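Local coordinates for LAO/AO transport system kinase (Escherichia coli, PDB 2P67), which belongs to the MeaB family within the P-loop NTPase superfamily, built round a parallel beta-sheet flanked by helices, at residues 152-157 with 167-172; 171-176 with 190-195; 238-241 with 247-250. One frame throughout, in Å; residues are numbered along the deposited sequence. Where two conformers were deposited one is given.

Interaction 1: 152-157 with 167-172; sequences VIVETV and ARMVDC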
loop_
_atom_site.group_PDB
_atom_site.type_symbol
_atom_site.label_atom_id
_atom_site.label_comp_id
_atom_site.label_asym_id
_atom_site.label_seq_id
_atom_site.Cartn_x
_atom_site.Cartn_y
_atom_site.Cartn_z
ATOM N N VAL A 152 14.567 -12.710 -19.023
ATOM C CA VAL A 152 15.002 -11.324 -18.825
ATOM C C VAL A 152 14.990 -11.018 -17.339
ATOM O O VAL A 152 13.967 -11.225 -16.673
ATOM C CB VAL A 152 14.072 -10.287 -19.510
ATOM C CG1 VAL A 152 14.710 -8.889 -19.453
ATOM C CG2 VAL A 152 13.787 -10.684 -20.944
ATOM N N ILE A 153 16.115 -10.512 -16.840
ATOM C CA ILE A 153 16.275 -10.179 -15.425
ATOM C C ILE A 153 16.391 -8.680 -15.275
ATOM O O ILE A 153 17.291 -8.063 -15.866
ATOM C CB ILE A 153 17.545 -10.826 -14.842
ATOM C CG1 ILE A 153 17.498 -12.352 -15.016
ATOM C CG2 ILE A 153 17.706 -10.466 -13.348
ATOM C CD1 ILE A 153 18.764 -13.057 -14.558
ATOM N N VAL A 154 15.478 -8.086 -14.508
ATOM C CA VAL A 154 15.610 -6.685 -14.171
ATOM C C VAL A 154 16.167 -6.617 -12.749
ATOM O O VAL A 154 15.661 -7.277 -11.825
ATOM C CB VAL A 154 14.284 -5.883 -14.391
ATOM C CG1 VAL A 154 13.141 -6.362 -13.469
ATOM C CG2 VAL A 154 14.526 -4.375 -14.252
ATOM N N GLU A 155 17.238 -5.861 -12.570
ATOM C CA GLU A 155 17.861 -5.866 -11.253
ATOM C C GLU A 155 18.179 -4.472 -10.746
ATOM O O GLU A 155 18.483 -3.582 -11.522
ATOM C CB GLU A 155 19.089 -6.783 -11.232
ATOM C CG GLU A 155 20.199 -6.366 -12.175
ATOM C CD GLU A 155 21.247 -5.528 -11.490
ATOM O OE1 GLU A 155 22.295 -5.285 -12.114
ATOM O OE2 GLU A 155 21.048 -5.123 -10.326
ATOM N N THR A 156 18.067 -4.280 -9.435
ATOM C CA THR A 156 18.445 -3.011 -8.842
ATOM C C THR A 156 18.717 -3.222 -7.355
ATOM O O THR A 156 18.490 -4.302 -6.825
ATOM C CB THR A 156 17.391 -1.891 -9.103
ATOM O OG1 THR A 156 17.962 -0.590 -8.845
ATOM C CG2 THR A 156 16.118 -2.097 -8.265
ATOM N N VAL A 157 19.219 -2.174 -6.712
ATOM C CA VAL A 157 19.472 -2.204 -5.278
ATOM C C VAL A 157 18.144 -2.209 -4.537
ATOM O O VAL A 157 17.198 -1.517 -4.923
ATOM C CB VAL A 157 20.331 -0.996 -4.828
ATOM C CG1 VAL A 157 20.593 -1.051 -3.336
ATOM C CG2 VAL A 157 21.657 -0.995 -5.564
ATOM N N ALA A 167 8.897 -5.476 -8.502
ATOM C CA ALA A 167 7.951 -6.580 -8.383
ATOM C C ALA A 167 6.785 -6.443 -9.347
ATOM O O ALA A 167 6.275 -7.444 -9.829
ATOM C CB ALA A 167 7.418 -6.661 -6.955
ATOM N N ARG A 168 6.384 -5.198 -9.614
ATOM C CA ARG A 168 5.220 -4.870 -10.450
ATOM C C ARG A 168 5.427 -5.128 -11.938
ATOM O O ARG A 168 4.478 -5.057 -12.709
ATOM C CB ARG A 168 4.860 -3.387 -10.304
ATOM C CG ARG A 168 4.311 -2.969 -8.969
ATOM C CD ARG A 168 3.605 -1.624 -9.074
ATOM N NE ARG A 168 4.487 -0.507 -9.411
ATOM C CZ ARG A 168 4.799 0.489 -8.577
ATOM N NH1 ARG A 168 4.301 0.512 -7.343
ATOM N NH2 ARG A 168 5.604 1.467 -8.981
ATOM N N MET A 169 6.665 -5.388 -12.347
ATOM C CA MET A 169 6.931 -5.664 -13.759
ATOM C C MET A 169 7.502 -7.057 -14.062
ATOM O O MET A 169 7.981 -7.297 -15.168
ATOM C CB MET A 169 7.830 -4.563 -14.365
ATOM C CG MET A 169 9.306 -4.589 -13.940
ATOM S SD MET A 169 10.251 -3.157 -14.640
ATOM C CE MET A 169 9.946 -2.023 -13.339
ATOM N N VAL A 170 7.481 -7.979 -13.091
ATOM C CA VAL A 170 8.148 -9.287 -13.302
ATOM C C VAL A 170 7.223 -10.446 -12.918
ATOM O O VAL A 170 6.259 -10.245 -12.178
ATOM C CB VAL A 170 9.493 -9.409 -12.508
ATOM C CG1 VAL A 170 10.501 -8.343 -12.979
ATOM C CG2 VAL A 170 9.257 -9.355 -10.984
ATOM N N ASP A 171 7.529 -11.627 -13.447
ATOM C CA ASP A 171 6.784 -12.862 -13.184
ATOM C C ASP A 171 7.133 -13.394 -11.799
ATOM O O ASP A 171 6.270 -13.917 -11.086
ATOM C CB ASP A 171 7.152 -13.942 -14.210
ATOM C CG ASP A 171 6.794 -13.556 -15.643
ATOM O OD1 ASP A 171 5.844 -12.752 -15.826
ATOM O OD2 ASP A 171 7.432 -14.109 -16.573
ATOM N N CYS A 172 8.405 -13.265 -11.437
ATOM C CA CYS A 172 8.923 -13.831 -10.188
ATOM C C CYS A 172 9.949 -12.872 -9.601
ATOM O O CYS A 172 10.917 -12.501 -10.289
ATOM C CB CYS A 172 9.556 -15.212 -10.428
ATOM S SG CYS A 172 10.190 -16.020 -8.895
#
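Val154, projecting from strand 152-157, meets Val170 and Met169 of the turn opposite, and these three side chains supply nearly all of the 109 Å² buried here. The meeting is purely apolar, made by methyl and methylene groups. With chi1 at 64°, CG1 of Val154 lies between its own backbone N and carbonyl carbon, pointing at CG1 of Val170. The modelled separation, 3.3 Å from Val154 CG1 to Val170 CG1, is tighter than usual carbon contact, but Val154 was deposited in two conformers, so that closeness is doubtful. Met169 is the looser neighbour, its CG standing 4.3 Å from Val154 CG1, while its side chain also packs on Ser134, Arg138 and Met141 of helix 133-146. The backbones keep well apart (Val154 CA to Val170 CA, 8.0 Å), which leaves the side chains to bridge them. A type I turn from Ala167 to Val170 brings Met169 and Val170 to face the strand together; Met169 O and Val170 O accept hydrogen bonds from Arg58 and Gln275 respectively. Val166 of helix 162-167 also packs on Val154. Strand 151-157, helix 162-167 and parallel strand 172-177, with strand 57-63 between the two strands, make a beta-alpha-beta crossover of the P-loop NTPase type.

Interaction 2: 171-176 with 190-195; sequences DCFISL and KGLMEV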
loop_
_atom_site.group_PDB
_atom_site.type_symbol
_atom_site.label_atom_id
_atom_site.label_comp_id
_atom_site.label_asym_id
_atom_site.label_seq_id
_atom_site.Cartn_x
_atom_site.Cartn_y
_atom_site.Cartn_z
ATOM N N ASP A 171 7.529 -11.627 -13.447
ATOM C CA ASP A 171 6.784 -12.862 -13.184
ATOM C C ASP A 171 7.133 -13.394 -11.799
ATOM O O ASP A 171 6.270 -13.917 -11.086
ATOM C CB ASP A 171 7.152 -13.942 -14.210
ATOM C CG ASP A 171 6.794 -13.556 -15.643
ATOM O OD1 ASP A 171 5.844 -12.752 -15.826
ATOM O OD2 ASP A 171 7.432 -14.109 -16.573
ATOM N N CYS A 172 8.405 -13.265 -11.437
ATOM C CA CYS A 172 8.923 -13.831 -10.188
ATOM C C CYS A 172 9.949 -12.872 -9.601
ATOM O O CYS A 172 10.917 -12.501 -10.289
ATOM C CB CYS A 172 9.556 -15.212 -10.428
ATOM S SG CYS A 172 10.190 -16.020 -8.895
ATOM N N PHE A 173 9.719 -12.480 -8.333
ATOM C CA PHE A 173 10.541 -11.483 -7.663
ATOM C C PHE A 173 11.420 -12.115 -6.583
ATOM O O PHE A 173 10.910 -12.738 -5.634
ATOM C CB PHE A 173 9.704 -10.356 -7.058
ATOM C CG PHE A 173 10.543 -9.339 -6.361
ATOM C CD1 PHE A 173 11.418 -8.535 -7.090
ATOM C CD2 PHE A 173 10.549 -9.249 -4.976
ATOM C CE1 PHE A 173 12.239 -7.613 -6.439
ATOM C CE2 PHE A 173 11.370 -8.340 -4.324
ATOM C CZ PHE A 173 12.215 -7.533 -5.050
ATOM N N ILE A 174 12.720 -11.918 -6.729
ATOM C CA ILE A 174 13.745 -12.533 -5.868
ATOM C C ILE A 174 14.540 -11.445 -5.139
ATOM O O ILE A 174 15.083 -10.532 -5.767
ATOM C CB ILE A 174 14.719 -13.433 -6.669
ATOM C CG1 ILE A 174 13.967 -14.542 -7.424
ATOM C CG2 ILE A 174 15.781 -14.044 -5.721
ATOM C CD1 ILE A 174 13.932 -14.354 -8.930
ATOM N N SER A 175 14.612 -11.544 -3.816
ATOM C CA SER A 175 15.321 -10.539 -3.024
ATOM C C SER A 175 16.548 -11.161 -2.381
ATOM O O SER A 175 16.439 -12.179 -1.715
ATOM C CB SER A 175 14.411 -9.952 -1.947
ATOM O OG SER A 175 15.148 -9.111 -1.061
ATOM N N LEU A 176 17.702 -10.537 -2.589
ATOM C CA LEU A 176 18.939 -10.960 -1.943
ATOM C C LEU A 176 19.167 -10.174 -0.673
ATOM O O LEU A 176 19.057 -8.934 -0.644
ATOM C CB LEU A 176 20.134 -10.817 -2.880
ATOM C CG LEU A 176 20.443 -12.109 -3.619
ATOM C CD1 LEU A 176 19.409 -12.335 -4.705
ATOM C CD2 LEU A 176 21.840 -12.023 -4.195
ATOM N N LYS A 190 8.265 -4.437 5.691
ATOM C CA LYS A 190 6.930 -4.932 5.306
ATOM C C LYS A 190 6.680 -4.928 3.787
ATOM O O LYS A 190 6.057 -5.853 3.250
ATOM C CB LYS A 190 5.811 -4.199 6.064
ATOM C CG LYS A 190 5.833 -4.455 7.572
ATOM C CD LYS A 190 4.705 -3.695 8.242
ATOM C CE LYS A 190 4.820 -3.750 9.763
ATOM N NZ LYS A 190 5.186 -2.442 10.320
ATOM N N GLY A 191 7.214 -3.926 3.093
ATOM C CA GLY A 191 7.080 -3.832 1.639
ATOM C C GLY A 191 7.714 -5.024 0.953
ATOM O O GLY A 191 7.203 -5.509 -0.046
ATOM N N LEU A 192 8.813 -5.517 1.520
ATOM C CA LEU A 192 9.453 -6.726 1.006
ATOM C C LEU A 192 8.553 -7.964 1.181
ATOM O O LEU A 192 8.364 -8.747 0.239
ATOM C CB LEU A 192 10.787 -6.936 1.709
ATOM C CG LEU A 192 11.476 -8.253 1.331
ATOM C CD1 LEU A 192 11.732 -8.266 -0.203
ATOM C CD2 LEU A 192 12.761 -8.366 2.156
ATOM N N MET A 193 7.973 -8.121 2.371
ATOM C CA MET A 193 7.022 -9.202 2.612
ATOM C C MET A 193 5.849 -9.168 1.636
ATOM O O MET A 193 5.356 -10.208 1.237
ATOM C CB MET A 193 6.538 -9.209 4.067
ATOM C CG MET A 193 7.680 -9.429 5.102
ATOM S SD MET A 193 8.433 -11.080 4.976
ATOM C CE MET A 193 9.825 -10.859 3.932
ATOM N N GLU A 194 5.407 -7.967 1.266
ATOM C CA GLU A 194 4.305 -7.804 0.316
ATOM C C GLU A 194 4.573 -8.460 -1.043
ATOM O O GLU A 194 3.636 -8.976 -1.688
ATOM C CB GLU A 194 4.006 -6.317 0.101
ATOM C CG GLU A 194 3.432 -5.622 1.319
ATOM C CD GLU A 194 1.948 -5.888 1.531
ATOM O OE1 GLU A 194 1.323 -6.637 0.742
ATOM O OE2 GLU A 194 1.403 -5.327 2.492
ATOM N N VAL A 195 5.840 -8.442 -1.466
ATOM C CA VAL A 195 6.185 -8.794 -2.857
ATOM C C VAL A 195 7.123 -9.989 -3.055
ATOM O O VAL A 195 7.172 -10.541 -4.147
ATOM C CB VAL A 195 6.758 -7.565 -3.617
ATOM C CG1 VAL A 195 5.732 -6.405 -3.632
ATOM C CG2 VAL A 195 8.083 -7.123 -3.034
#
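Strand 172-176 and helix 190-195 run roughly antiparallel, their N-to-C directions 144° apart and their axes approaching to 9.8 Å. This is helix-on-sheet packing of an alpha/beta P-loop fold, the helix coming after the strand in the chain and lying over one face of the parallel sheet. Phe173 and Ser175, two residues apart on that face, carry the strand's share, and Leu192 and Val195, one turn apart, carry the helix's. CG of Phe173 is anti to its backbone N (chi1 180°), which turns the CD2-CE2 side of the ring toward the helix, where CE2 meets both Leu192 and Val195. CG2 of Val195 sits 3.7 Å from Phe173 CE2, while the carbonyl O of Val195 approaches CD2 obliquely and is hydrogen-bonded to Lys229. Leu192 instead comes to the ring edge, its CD1 near the ring plane and 4.1 Å from Phe173 CE2, the two side chains crossing at about a right angle. On the helix's far side Lys190 NZ is hydrogen-bonded to Arg227 O of the second subunit. The hydroxyl of Ser175 is hydrogen-bonded to Gln177, and the serine still packs against leucine: Leu192 CD1 lies 3.6 Å from Ser175 CB and also 3.6 Å from Ser175 OG.

Interaction 3: 238-241 with 247-250; sequences LTCS and GIDE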
loop_
_atom_site.group_PDB
_atom_site.type_symbol
_atom_site.label_atom_id
_atom_site.label_comp_id
_atom_site.label_asym_id
_atom_site.label_seq_id
_atom_site.Cartn_x
_atom_site.Cartn_y
_atom_site.Cartn_z
ATOM N N LEU A 238 16.054 -19.406 0.639
ATOM C CA LEU A 238 17.186 -20.282 0.342
ATOM C C LEU A 238 18.503 -19.576 0.640
ATOM O O LEU A 238 18.542 -18.368 0.763
ATOM C CB LEU A 238 17.143 -20.753 -1.117
ATOM C CG LEU A 238 15.882 -21.505 -1.567
ATOM C CD1 LEU A 238 16.018 -22.025 -2.985
ATOM C CD2 LEU A 238 15.561 -22.648 -0.617
ATOM N N THR A 239 19.577 -20.349 0.783
ATOM C CA THR A 239 20.901 -19.766 0.937
ATOM C C THR A 239 21.799 -20.289 -0.182
ATOM O O THR A 239 21.539 -21.360 -0.768
ATOM C CB THR A 239 21.563 -20.130 2.288
ATOM O OG1 THR A 239 21.904 -21.523 2.264
ATOM C CG2 THR A 239 20.641 -19.790 3.507
ATOM N N CYS A 240 22.863 -19.538 -0.464
ATOM C CA CYS A 240 23.821 -19.929 -1.497
ATOM C C CYS A 240 25.187 -19.339 -1.217
ATOM O O CYS A 240 25.335 -18.475 -0.361
ATOM C CB CYS A 240 23.336 -19.526 -2.900
ATOM S SG CYS A 240 23.162 -17.750 -3.198
ATOM N N SER A 241 26.199 -19.848 -1.916
ATOM C CA SER A 241 27.475 -19.151 -2.015
ATOM C C SER A 241 27.760 -18.969 -3.490
ATOM O O SER A 241 28.154 -19.925 -4.154
ATOM C CB SER A 241 28.616 -19.951 -1.376
ATOM O OG SER A 241 29.814 -19.180 -1.402
ATOM N N GLY A 247 24.362 -23.878 -4.226
ATOM C CA GLY A 247 23.026 -23.355 -3.945
ATOM C C GLY A 247 22.347 -22.682 -5.120
ATOM O O GLY A 247 21.143 -22.449 -5.079
ATOM N N ILE A 248 23.107 -22.387 -6.172
ATOM C CA ILE A 248 22.564 -21.673 -7.327
ATOM C C ILE A 248 21.583 -22.544 -8.107
ATOM O O ILE A 248 20.517 -22.080 -8.482
ATOM C CB ILE A 248 23.670 -21.104 -8.276
ATOM C CG1 ILE A 248 24.779 -20.378 -7.497
ATOM C CG2 ILE A 248 23.051 -20.194 -9.373
ATOM C CD1 ILE A 248 24.322 -19.166 -6.696
ATOM N N ASP A 249 21.953 -23.800 -8.351
ATOM C CA ASP A 249 21.091 -24.770 -9.031
ATOM C C ASP A 249 19.729 -24.855 -8.333
ATOM O O ASP A 249 18.682 -24.913 -8.970
ATOM C CB ASP A 249 21.742 -26.172 -9.039
ATOM C CG ASP A 249 23.100 -26.205 -9.737
ATOM O OD1 ASP A 249 23.276 -25.555 -10.784
ATOM O OD2 ASP A 249 24.008 -26.907 -9.238
ATOM N N GLU A 250 19.768 -24.857 -7.000
ATOM C CA GLU A 250 18.577 -25.006 -6.172
ATOM C C GLU A 250 17.654 -23.781 -6.270
ATOM O O GLU A 250 16.423 -23.908 -6.234
ATOM C CB GLU A 250 18.998 -25.259 -4.720
ATOM C CG GLU A 250 19.578 -26.683 -4.500
ATOM C CD GLU A 250 21.025 -26.901 -5.007
ATOM O OE1 GLU A 250 21.713 -25.982 -5.540
ATOM O OE2 GLU A 250 21.496 -28.051 -4.857
HETATM O O HOH W 1 19.984 -22.647 -2.631
#
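Ile248 lays the end of its side chain against Cys240, CD1 resting 3.9 Å from Cys240 CB and at the same distance from Cys240 SG, so the methyl straddles the CB-SG bond. The sulfur is placed for this by chi1 of 64°, which sets it between the backbone N and the carbonyl carbon. Beyond the contact, Phe72 touches Cys240 while Ala75 and Leu79 touch Ile248, so helix 69-82 covers this apolar patch. Next to it the two backbones nearly meet: the CA atoms of Cys240 and Gly247 are 4.3 Å apart, and Gly247 CA is 4.0 Å from Thr239 O. Gly247 holds a positive phi of 92° at the N-cap position of helix 248-264, and its lack of a side chain is what admits so close a passage. No direct hydrogen bond links the segments. Instead a water donates to Thr239 O and to Gly247 O, 2.7 Å from each, spending both of its hydrogens on the bridge. At the other end, in the conformer modelled here, Leu238 CD1 lies 3.8 Å from Glu250 O. Beyond the strand end, Ser241 OG is hydrogen-bonded to Asp205. The loop from strand 236-239 to helix 248-264, which sets this serine beside the aspartate of the probable G4 motif, is consistent with the G5 loop of P-loop GTPases.

In the fold
All three contacts sit on one parallel sheet. Interactions 1 and 2 are continuous: they share Asp171 and Cys172, their centres are about 10 Å apart, and Ala167 CB packs 3.5 Å from Val195 CB, joining the turn of one to the helix of the other. Interaction 3 stands separately at strand 236-239, one edge of the sheet, its centre about 19 Å from that of interaction 1 and about 17 Å from that of interaction 2. The sodium ion at Arg272 and Ser276 is about 7 Å from the Met169 side chain and about 14 Å from that of Phe173, and Asp171 forms a salt bridge with Arg272. Glu155 pairs with Lys69 of a probable P-loop, which Ser175 approaches without touching.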